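Local coordinates for protein APL1 (Anopheles gambiae, PDB 3O6N) that probably helps to regulate complement-like immunity in the mosquito, as the leucine-rich repeat partner of LRIM1 in a heterodimeric complex, at residues D20-D25 with I49-N54; V35-E40 with K59-L64; Q316-E321 with L333-H338; L344-N349 with P366-A371. One frame throughout, in Å; residues are numbered along the deposited sequence. Where two conformers were deposited one is given.

Interaction 1: D20-D25 with I49-N54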
# COMPACT_ATOMS: atom_id res chain seq x y z
N ASP A 20 30.50 8.93 -6.52
CA ASP A 20 31.80 9.51 -6.81
C ASP A 20 31.77 10.63 -7.85
O ASP A 20 32.82 11.12 -8.28
CB ASP A 20 32.83 8.44 -7.20
CG ASP A 20 32.27 7.40 -8.15
OD1 ASP A 20 31.22 7.66 -8.78
OD2 ASP A 20 32.89 6.32 -8.27
N CYS A 21 30.57 11.05 -8.27
CA CYS A 21 30.44 12.19 -9.17
C CYS A 21 29.19 13.01 -8.89
O CYS A 21 28.07 12.57 -9.16
CB CYS A 21 30.43 11.76 -10.65
SG CYS A 21 30.14 13.16 -11.80
N VAL A 22 29.39 14.21 -8.36
CA VAL A 22 28.29 15.14 -8.15
C VAL A 22 28.43 16.36 -9.05
O VAL A 22 29.39 17.12 -8.94
CB VAL A 22 28.22 15.59 -6.68
CG1 VAL A 22 27.04 16.53 -6.47
CG2 VAL A 22 28.13 14.39 -5.75
N PHE A 23 27.47 16.53 -9.96
CA PHE A 23 27.42 17.71 -10.81
C PHE A 23 26.71 18.83 -10.06
O PHE A 23 25.75 18.59 -9.33
CB PHE A 23 26.66 17.42 -12.11
CG PHE A 23 27.36 16.45 -13.03
CD1 PHE A 23 28.46 16.85 -13.77
CD2 PHE A 23 26.89 15.16 -13.17
CE1 PHE A 23 29.10 15.97 -14.61
CE2 PHE A 23 27.53 14.27 -14.02
CZ PHE A 23 28.63 14.67 -14.74
N TYR A 24 27.20 20.05 -10.24
CA TYR A 24 26.60 21.22 -9.60
C TYR A 24 26.17 22.26 -10.63
O TYR A 24 26.89 22.53 -11.60
CB TYR A 24 27.58 21.86 -8.62
CG TYR A 24 27.46 21.35 -7.20
CD1 TYR A 24 26.56 21.92 -6.31
CD2 TYR A 24 28.27 20.31 -6.75
CE1 TYR A 24 26.45 21.46 -5.01
CE2 TYR A 24 28.16 19.85 -5.44
CZ TYR A 24 27.25 20.43 -4.59
OH TYR A 24 27.14 19.97 -3.29
N ASP A 25 24.99 22.83 -10.42
CA ASP A 25 24.53 23.98 -11.20
C ASP A 25 24.41 23.71 -12.69
O ASP A 25 24.75 24.56 -13.51
CB ASP A 25 25.45 25.18 -10.95
CG ASP A 25 25.55 25.53 -9.48
OD1 ASP A 25 24.49 25.74 -8.85
OD2 ASP A 25 26.68 25.59 -8.95
N ILE A 49 28.92 6.36 -9.59
CA ILE A 49 27.76 6.91 -8.89
C ILE A 49 27.57 8.37 -9.28
O ILE A 49 28.43 9.21 -9.03
CB ILE A 49 27.93 6.81 -7.36
CG1 ILE A 49 28.69 5.54 -6.97
CG2 ILE A 49 26.57 6.87 -6.67
CD1 ILE A 49 28.00 4.26 -7.37
N VAL A 50 26.43 8.67 -9.90
CA VAL A 50 26.21 10.00 -10.45
C VAL A 50 24.96 10.65 -9.89
O VAL A 50 23.87 10.09 -9.95
CB VAL A 50 26.10 9.96 -11.98
CG1 VAL A 50 25.67 11.33 -12.51
CG2 VAL A 50 27.42 9.53 -12.60
N THR A 51 25.13 11.85 -9.33
CA THR A 51 23.99 12.62 -8.87
C THR A 51 24.17 14.10 -9.20
O THR A 51 25.26 14.53 -9.57
CB THR A 51 23.76 12.46 -7.35
OG1 THR A 51 22.44 12.91 -7.03
CG2 THR A 51 24.77 13.27 -6.57
N PHE A 52 23.09 14.86 -9.08
CA PHE A 52 23.10 16.28 -9.40
C PHE A 52 22.66 17.10 -8.20
O PHE A 52 21.83 16.65 -7.40
CB PHE A 52 22.15 16.55 -10.57
CG PHE A 52 22.62 15.98 -11.87
CD1 PHE A 52 23.13 16.80 -12.86
CD2 PHE A 52 22.57 14.61 -12.10
CE1 PHE A 52 23.57 16.28 -14.06
CE2 PHE A 52 23.01 14.08 -13.30
CZ PHE A 52 23.51 14.92 -14.28
N LYS A 53 23.23 18.29 -8.06
CA LYS A 53 22.82 19.21 -7.01
C LYS A 53 22.54 20.59 -7.60
O LYS A 53 23.29 21.07 -8.46
CB LYS A 53 23.89 19.30 -5.92
CG LYS A 53 24.01 18.04 -5.08
CD LYS A 53 22.69 17.70 -4.41
CE LYS A 53 22.79 16.42 -3.60
NZ LYS A 53 21.47 16.04 -3.00
N ASN A 54 21.46 21.22 -7.15
CA ASN A 54 21.09 22.54 -7.63
C ASN A 54 21.08 22.58 -9.16
O ASN A 54 21.60 23.52 -9.77
CB ASN A 54 22.05 23.59 -7.07
CG ASN A 54 21.33 24.85 -6.62
OD1 ASN A 54 20.41 25.33 -7.29
ND2 ASN A 54 21.75 25.39 -5.48
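Phe23 and Phe52 lie side by side as an offset stack, their ring centroids 5.0 Å apart and their planes turned 30° from each other. Phe23 CD2 sits over one face of the Phe52 ring, toward the rim, while Val50 CG1 meets the edge of the Phe23 ring at CE2, 3.8 Å away. One face of Phe23 also carries SG of Cys21, which is disulfide-bonded to Cys12. On the opposite face of the strands, the Tyr24 ring takes Lys53 CB over one face, 3.8 Å from the ring centroid. Beside it Val22 and Thr51 point the same way, CG2 to CG2 at 3.6 Å. Regular parallel bonding holds the backbones, from Thr51 N to Cys21 O through to Asp25 N to Lys53 O. At the start, Asp20 lends a side chain instead: its OD1 accepts from Ile49 N at 2.8 Å, on the syn side and 25° out of the carboxylate plane. These are the first two strands of the leucine-rich repeat solenoid's parallel strand run. Strand 73-75 continues it beyond 49-53, bonding to Val50, and on the Phe23/Phe52 side helix 63-67 brings Leu64 against both rings, with Phe37 and Phe68 edge-to-face to Phe23.

Interaction 2: V35-E40 with K59-L64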
# COMPACT_ATOMS: atom_id res chain seq x y z
N VAL A 35 25.39 20.21 -24.93
CA VAL A 35 26.22 20.65 -23.81
C VAL A 35 27.27 19.58 -23.53
O VAL A 35 27.19 18.48 -24.07
CB VAL A 35 25.36 20.91 -22.56
CG1 VAL A 35 26.22 21.35 -21.39
CG2 VAL A 35 24.29 21.95 -22.85
N TYR A 36 28.25 19.90 -22.69
CA TYR A 36 29.34 18.97 -22.39
C TYR A 36 29.36 18.51 -20.94
O TYR A 36 29.18 19.31 -20.02
CB TYR A 36 30.69 19.59 -22.75
CG TYR A 36 30.89 19.80 -24.23
CD1 TYR A 36 30.53 18.82 -25.14
CD2 TYR A 36 31.44 20.97 -24.71
CE1 TYR A 36 30.71 19.00 -26.50
CE2 TYR A 36 31.63 21.17 -26.07
CZ TYR A 36 31.26 20.18 -26.95
OH TYR A 36 31.45 20.37 -28.30
N PHE A 37 29.59 17.21 -20.75
CA PHE A 37 29.72 16.61 -19.42
C PHE A 37 31.09 15.97 -19.27
O PHE A 37 31.58 15.33 -20.20
CB PHE A 37 28.64 15.55 -19.20
CG PHE A 37 27.26 16.11 -18.99
CD1 PHE A 37 26.86 16.57 -17.75
CD2 PHE A 37 26.37 16.20 -20.05
CE1 PHE A 37 25.60 17.09 -17.56
CE2 PHE A 37 25.10 16.72 -19.86
CZ PHE A 37 24.72 17.17 -18.61
N GLY A 38 31.71 16.15 -18.11
CA GLY A 38 32.99 15.54 -17.80
C GLY A 38 34.11 15.96 -18.73
O GLY A 38 34.08 17.05 -19.31
N PHE A 39 35.11 15.10 -18.87
CA PHE A 39 36.24 15.34 -19.76
C PHE A 39 35.96 14.83 -21.17
O PHE A 39 35.23 13.86 -21.35
CB PHE A 39 37.50 14.68 -19.22
CG PHE A 39 38.01 15.29 -17.95
CD1 PHE A 39 38.86 16.39 -17.98
CD2 PHE A 39 37.65 14.77 -16.72
CE1 PHE A 39 39.33 16.96 -16.81
CE2 PHE A 39 38.11 15.33 -15.54
CZ PHE A 39 38.96 16.43 -15.59
N GLU A 40 36.56 15.48 -22.16
CA GLU A 40 36.42 15.05 -23.54
C GLU A 40 36.89 13.61 -23.69
O GLU A 40 36.28 12.82 -24.41
CB GLU A 40 37.20 15.96 -24.48
CG GLU A 40 37.14 15.53 -25.93
CD GLU A 40 37.81 16.53 -26.85
OE1 GLU A 40 37.63 17.75 -26.64
OE2 GLU A 40 38.52 16.10 -27.78
N LYS A 59 15.23 18.70 -20.57
CA LYS A 59 15.36 17.55 -21.45
C LYS A 59 16.65 16.82 -21.10
O LYS A 59 17.72 17.43 -21.05
CB LYS A 59 15.37 17.97 -22.93
CG LYS A 59 15.65 16.82 -23.88
CD LYS A 59 15.47 17.23 -25.34
CE LYS A 59 15.70 16.05 -26.27
NZ LYS A 59 15.38 16.38 -27.69
N LEU A 60 16.55 15.52 -20.85
CA LEU A 60 17.73 14.72 -20.55
C LEU A 60 18.51 14.44 -21.84
O LEU A 60 18.00 13.78 -22.74
CB LEU A 60 17.32 13.40 -19.89
CG LEU A 60 18.47 12.50 -19.42
CD1 LEU A 60 19.23 13.15 -18.26
CD2 LEU A 60 17.94 11.13 -19.03
N PRO A 61 19.75 14.95 -21.92
CA PRO A 61 20.56 14.85 -23.15
C PRO A 61 21.33 13.54 -23.25
O PRO A 61 21.68 12.94 -22.24
CB PRO A 61 21.54 16.01 -23.00
CG PRO A 61 21.75 16.11 -21.51
CD PRO A 61 20.44 15.71 -20.87
N ALA A 62 21.61 13.11 -24.48
CA ALA A 62 22.43 11.93 -24.72
C ALA A 62 23.88 12.16 -24.28
O ALA A 62 24.61 11.22 -23.99
CB ALA A 62 22.38 11.54 -26.19
N ALA A 63 24.27 13.43 -24.23
CA ALA A 63 25.65 13.79 -23.92
C ALA A 63 26.13 13.27 -22.57
O ALA A 63 27.32 12.99 -22.39
CB ALA A 63 25.84 15.30 -24.00
N LEU A 64 25.21 13.12 -21.62
CA LEU A 64 25.58 12.69 -20.28
C LEU A 64 26.19 11.29 -20.28
O LEU A 64 27.33 11.11 -19.88
CB LEU A 64 24.38 12.75 -19.33
CG LEU A 64 24.61 12.17 -17.93
CD1 LEU A 64 25.76 12.88 -17.22
CD2 LEU A 64 23.33 12.24 -17.11
O HOH W 1 29.46 15.49 -22.92
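Phe37 turns its ring toward Pro61 and the start of the helical segment at Ala63 and Leu64, and most of this contact is made around that ring. Its CG stands anti to the carbonyl carbon (chi1 -72°), on a CB that already points at the other segment. Leu64 supplies one face of the ring: its CD1 lies 4.1 Å from the centroid, 19° off the normal, a CH-pi contact displaced toward CD1 and CG of the ring. Leu64 also offers its backbone, the CA atom coming to 3.6 Å from Phe37 CD2. At the edge, near the ring plane, Pro61 CG meets Phe37 CE2 at 3.8 Å, the two side chains crossing at about a right angle. Ala63 adds its methyl group. Its CB lies 4.1 Å from Phe37 CD2, and the same Ala63 CB is 3.5 Å from Val35 O. Ile28 touches both Phe37 and Pro61, and Phe52 packs on Phe37 and Leu64, so the site belongs to the core at the N-terminal end of the leucine-rich repeat solenoid. No direct hydrogen bond joins the segments. One water accepts from Phe37 N at 2.8 Å and gives a weak bond to Ala63 O. The chemistry is therefore that of apolar groups fitted round an aromatic ring, and the polar link through the water is weak on the Ala63 side.

Interaction 3: Q316-E321 with L333-H338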
# COMPACT_ATOMS: atom_id res chain seq x y z
N GLN A 316 -14.24 -14.10 22.46
CA GLN A 316 -13.31 -13.42 21.56
C GLN A 316 -12.80 -12.13 22.19
O GLN A 316 -11.60 -11.85 22.18
CB GLN A 316 -13.97 -13.13 20.20
CG GLN A 316 -13.05 -12.43 19.21
CD GLN A 316 -11.90 -13.31 18.76
OE1 GLN A 316 -11.99 -13.99 17.74
NE2 GLN A 316 -10.80 -13.30 19.51
N PHE A 317 -13.73 -11.34 22.73
CA PHE A 317 -13.40 -10.05 23.35
C PHE A 317 -12.45 -10.20 24.53
O PHE A 317 -11.57 -9.36 24.74
CB PHE A 317 -14.67 -9.34 23.82
CG PHE A 317 -15.61 -8.94 22.71
CD1 PHE A 317 -15.16 -8.79 21.41
CD2 PHE A 317 -16.95 -8.72 22.98
CE1 PHE A 317 -16.03 -8.42 20.40
CE2 PHE A 317 -17.83 -8.35 21.97
CZ PHE A 317 -17.36 -8.20 20.67
N ASP A 318 -12.64 -11.26 25.32
CA ASP A 318 -11.88 -11.49 26.54
C ASP A 318 -10.38 -11.60 26.30
O ASP A 318 -9.58 -11.36 27.21
CB ASP A 318 -12.35 -12.77 27.25
CG ASP A 318 -13.57 -12.55 28.12
OD1 ASP A 318 -13.86 -11.39 28.49
OD2 ASP A 318 -14.23 -13.55 28.46
N ARG A 319 -10.00 -11.98 25.08
CA ARG A 319 -8.60 -12.23 24.74
C ARG A 319 -7.92 -11.04 24.07
O ARG A 319 -6.72 -11.06 23.82
CB ARG A 319 -8.49 -13.42 23.80
CG ARG A 319 -9.23 -14.66 24.24
CD ARG A 319 -9.08 -15.76 23.20
NE ARG A 319 -7.67 -16.05 22.95
CZ ARG A 319 -6.98 -17.00 23.58
NH1 ARG A 319 -7.58 -17.74 24.50
NH2 ARG A 319 -5.70 -17.20 23.29
N LEU A 320 -8.69 -10.00 23.75
CA LEU A 320 -8.15 -8.86 23.00
C LEU A 320 -7.39 -7.88 23.89
O LEU A 320 -7.55 -7.87 25.11
CB LEU A 320 -9.28 -8.12 22.29
CG LEU A 320 -10.06 -8.92 21.24
CD1 LEU A 320 -11.26 -8.11 20.76
CD2 LEU A 320 -9.14 -9.28 20.08
N GLU A 321 -6.55 -7.07 23.26
CA GLU A 321 -5.91 -5.96 23.95
C GLU A 321 -6.61 -4.66 23.57
O GLU A 321 -6.73 -3.76 24.39
CB GLU A 321 -4.42 -5.90 23.61
CG GLU A 321 -3.62 -7.08 24.17
CD GLU A 321 -2.18 -7.09 23.69
OE1 GLU A 321 -1.75 -6.10 23.07
OE2 GLU A 321 -1.48 -8.10 23.95
N LEU A 333 -22.72 -5.55 26.64
CA LEU A 333 -21.36 -6.06 26.49
C LEU A 333 -20.98 -6.75 27.79
O LEU A 333 -21.19 -6.20 28.87
CB LEU A 333 -20.39 -4.92 26.19
CG LEU A 333 -18.92 -5.33 26.04
CD1 LEU A 333 -18.74 -6.21 24.81
CD2 LEU A 333 -18.00 -4.10 25.97
N LYS A 334 -20.43 -7.95 27.68
CA LYS A 334 -19.99 -8.71 28.85
C LYS A 334 -18.51 -9.04 28.75
O LYS A 334 -18.04 -9.49 27.70
CB LYS A 334 -20.79 -10.01 28.99
CG LYS A 334 -22.21 -9.84 29.48
CD LYS A 334 -22.88 -11.20 29.62
CE LYS A 334 -24.29 -11.08 30.16
NZ LYS A 334 -24.95 -12.42 30.24
N LEU A 335 -17.78 -8.83 29.84
CA LEU A 335 -16.38 -9.19 29.90
C LEU A 335 -16.12 -10.02 31.15
O LEU A 335 -16.74 -9.80 32.19
CB LEU A 335 -15.49 -7.94 29.93
CG LEU A 335 -15.45 -7.03 28.70
CD1 LEU A 335 -14.58 -5.81 28.98
CD2 LEU A 335 -14.92 -7.79 27.48
N SER A 336 -15.22 -10.99 31.05
CA SER A 336 -14.82 -11.80 32.19
C SER A 336 -13.91 -11.00 33.11
O SER A 336 -13.31 -10.02 32.69
CB SER A 336 -14.10 -13.06 31.73
OG SER A 336 -14.95 -13.89 30.95
N THR A 337 -13.81 -11.43 34.36
CA THR A 337 -12.97 -10.75 35.34
C THR A 337 -11.52 -10.70 34.87
O THR A 337 -10.78 -9.77 35.21
CB THR A 337 -13.03 -11.46 36.71
OG1 THR A 337 -14.40 -11.64 37.10
CG2 THR A 337 -12.31 -10.64 37.77
N HIS A 338 -11.13 -11.68 34.08
CA HIS A 338 -9.73 -11.84 33.67
C HIS A 338 -9.45 -11.38 32.24
O HIS A 338 -8.43 -11.77 31.66
CB HIS A 338 -9.32 -13.31 33.82
CG HIS A 338 -10.15 -14.25 33.01
ND1 HIS A 338 -9.98 -14.42 31.65
CD2 HIS A 338 -11.18 -15.06 33.36
CE1 HIS A 338 -10.85 -15.30 31.20
NE2 HIS A 338 -11.59 -15.71 32.22
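Leu333 meets Phe317 through a single methyl, CD1, which lies 3.6 Å from CD2 of the ring and nearly as close to CE2. In the leucine-rich repeat solenoid, this contact joins the short helix 314-317, in which Phe317 lies, to the connection between strands 322-324 and 343-345, where the segment 333-338 runs. The two side chains cross obliquely, and Leu333 continues onto Leu359 of helix 353-359. Leu335 comes next, with CG anti to the carbonyl carbon (chi1 -67°). Its CD2 methyl packs against Phe317 CB at 4.0 Å and lies 3.9 Å from Asp318 OD1, so this methyl touches both the phenylalanine and the acid; Leu335 too rests on Leu359. At Ser336 the contact turns polar. The buried carboxylate of Asp318 receives two bonds from this one residue, one oxygen for the backbone and one for the hydroxyl. Ser336 N gives a nearly straight bond to Asp318 OD1 (174° at the hydrogen, 2.9 Å), on the syn side. The second bond of the pair is short: Ser336 OG donates to Asp318 OD2 at 2.6 Å, meeting it from above the carboxylate plane. This double grip should limit rotation of the carboxylate. Further on, the His338 ring carries Ser336 CB over one face, 3.7 Å above its plane, toward the rim.

Interaction 4: L344-N349 with P366-A371. With NAG (2-acetamido-2-deoxy-beta-D-glucopyranose), chain D.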
# COMPACT_ATOMS: atom_id res chain seq x y z
N LEU A 344 -10.41 0.24 25.09
CA LEU A 344 -11.79 -0.09 24.73
C LEU A 344 -12.58 1.18 24.42
O LEU A 344 -12.55 2.13 25.21
CB LEU A 344 -12.45 -0.85 25.88
CG LEU A 344 -13.93 -1.24 25.77
CD1 LEU A 344 -14.14 -2.22 24.62
CD2 LEU A 344 -14.42 -1.83 27.09
N THR A 345 -13.26 1.22 23.28
CA THR A 345 -14.16 2.34 22.98
C THR A 345 -15.61 1.87 23.00
O THR A 345 -15.93 0.79 22.51
CB THR A 345 -13.84 3.04 21.65
OG1 THR A 345 -13.97 2.11 20.56
CG2 THR A 345 -12.42 3.62 21.67
N LEU A 346 -16.49 2.71 23.55
CA LEU A 346 -17.86 2.29 23.86
C LEU A 346 -18.91 3.35 23.54
O LEU A 346 -20.11 3.07 23.59
CB LEU A 346 -17.98 1.94 25.35
CG LEU A 346 -17.09 0.81 25.86
CD1 LEU A 346 -17.13 0.76 27.39
CD2 LEU A 346 -17.52 -0.52 25.26
N SER A 347 -18.48 4.56 23.22
CA SER A 347 -19.41 5.67 23.07
C SER A 347 -20.25 5.57 21.80
O SER A 347 -19.94 4.80 20.89
CB SER A 347 -18.69 7.02 23.17
OG SER A 347 -17.93 7.29 22.00
N HIS A 348 -21.32 6.36 21.75
CA HIS A 348 -22.22 6.37 20.61
C HIS A 348 -22.78 4.99 20.32
O HIS A 348 -22.62 4.46 19.22
CB HIS A 348 -21.53 6.94 19.37
CG HIS A 348 -21.14 8.38 19.50
ND1 HIS A 348 -19.97 8.78 20.11
CD2 HIS A 348 -21.77 9.51 19.10
CE1 HIS A 348 -19.90 10.10 20.08
NE2 HIS A 348 -20.97 10.57 19.48
N ASN A 349 -23.44 4.40 21.31
CA ASN A 349 -24.15 3.15 21.12
C ASN A 349 -25.58 3.25 21.66
O ASN A 349 -26.19 4.32 21.59
CB ASN A 349 -23.38 1.98 21.74
CG ASN A 349 -22.33 1.42 20.79
OD1 ASN A 349 -22.68 0.79 19.80
ND2 ASN A 349 -21.05 1.66 21.08
N PRO A 366 -8.55 4.85 32.54
CA PRO A 366 -8.59 5.22 31.12
C PRO A 366 -8.52 4.06 30.11
O PRO A 366 -8.35 4.34 28.93
CB PRO A 366 -7.34 6.09 30.98
CG PRO A 366 -6.37 5.46 31.94
CD PRO A 366 -7.19 4.95 33.10
N ALA A 367 -8.64 2.81 30.55
CA ALA A 367 -8.70 1.70 29.60
C ALA A 367 -9.85 1.96 28.63
O ALA A 367 -9.68 1.90 27.41
CB ALA A 367 -8.88 0.37 30.31
N VAL A 368 -11.02 2.26 29.19
CA VAL A 368 -12.12 2.80 28.40
C VAL A 368 -11.71 4.19 27.93
O VAL A 368 -11.51 5.10 28.74
CB VAL A 368 -13.42 2.89 29.23
CG1 VAL A 368 -14.51 3.60 28.43
CG2 VAL A 368 -13.88 1.48 29.62
N ASP A 369 -11.59 4.34 26.62
CA ASP A 369 -10.93 5.51 26.04
C ASP A 369 -11.88 6.67 25.78
O ASP A 369 -11.44 7.80 25.57
CB ASP A 369 -10.22 5.13 24.75
CG ASP A 369 -9.38 6.25 24.19
OD1 ASP A 369 -8.40 6.65 24.86
OD2 ASP A 369 -9.69 6.74 23.08
N ASP A 370 -13.18 6.41 25.80
CA ASP A 370 -14.15 7.43 25.43
C ASP A 370 -15.35 7.54 26.36
O ASP A 370 -15.45 6.84 27.37
CB ASP A 370 -14.60 7.24 23.97
CG ASP A 370 -15.30 5.90 23.74
OD1 ASP A 370 -15.25 5.03 24.64
OD2 ASP A 370 -15.88 5.73 22.65
N ALA A 371 -16.27 8.44 26.01
CA ALA A 371 -17.46 8.69 26.80
C ALA A 371 -18.48 9.46 25.96
O ALA A 371 -18.14 10.02 24.92
CB ALA A 371 -17.11 9.48 28.06
C1 NAG D . -7.00 3.77 22.36
C2 NAG D . -5.83 4.74 22.35
C3 NAG D . -6.10 5.98 21.50
C4 NAG D . -6.71 5.61 20.16
C5 NAG D . -7.88 4.65 20.34
C6 NAG D . -8.45 4.23 18.99
C7 NAG D . -4.39 4.80 24.31
C8 NAG D . -4.27 5.16 25.76
N2 NAG D . -5.53 5.15 23.71
O3 NAG D . -4.89 6.67 21.29
O4 NAG D . -7.14 6.78 19.50
O5 NAG D . -7.47 3.51 21.05
O6 NAG D . -9.74 4.78 18.82
O7 NAG D . -3.48 4.22 23.73
O HOH W 2 -16.82 10.15 21.80
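Asp370 reaches across to the turn that follows strand 343-345, at the C-terminal end of the leucine-rich repeat solenoid, where the segment 366-371 runs alongside in the same direction. Its CB lies 3.9 Å from Ser347 OG. CG sits between the backbone N and the carbonyl carbon (chi1 61°), in the crowded position, about equally far from Leu346 N and Ser347 OG. At the tip the oxygens divide the work. OD1 takes Leu346 N at 2.8 Å on its syn lone pair. OD2 accepts twice, from Ser347 N at 2.9 Å and from the hydroxyl of Ser347, both arriving from the same face of the carboxylate plane. Three bonds thus hold this acid and should fix its rotation. Before it, Leu344 pairs by backbone, N to Ala367 O and O from Asp369 N, while Leu346 CD1 packs at 4.0 Å on both methyls of Val368. Asp369 faces an N-acetylglucosamine attached to the protein; the sugar N2 gives its OD1 a weak bond at 3.4 Å, and Tyr324 OH also bonds the sugar. Ser347 OG, donor to Asp370 OD2 at 2.7 Å, also accepts from His348 ND1 at 3.2 Å, nearly in the plane of the imidazole.

From the N terminus, interaction 1 closes the loop between 20-25 and 49-54, pairing the first two strands of the long parallel run. Interaction 2 starts inside that loop, at 35-40, and ends beyond it at 59-64, so the two cross along the chain; they also touch in space, Phe23 CE1 lying 3.9 Å from Phe37 CD1, in one aromatic core. After many further coils, interaction 3 closes a short loop between 316-321 and 333-338. Interaction 4 follows in series, joining the last strand of the run to the loop segment 366-371 that follows helix 353-359, and meets interaction 3 through Leu333 and Leu346. The centres of interactions 1 and 4 are about 55 Å apart, at the solenoid's two ends.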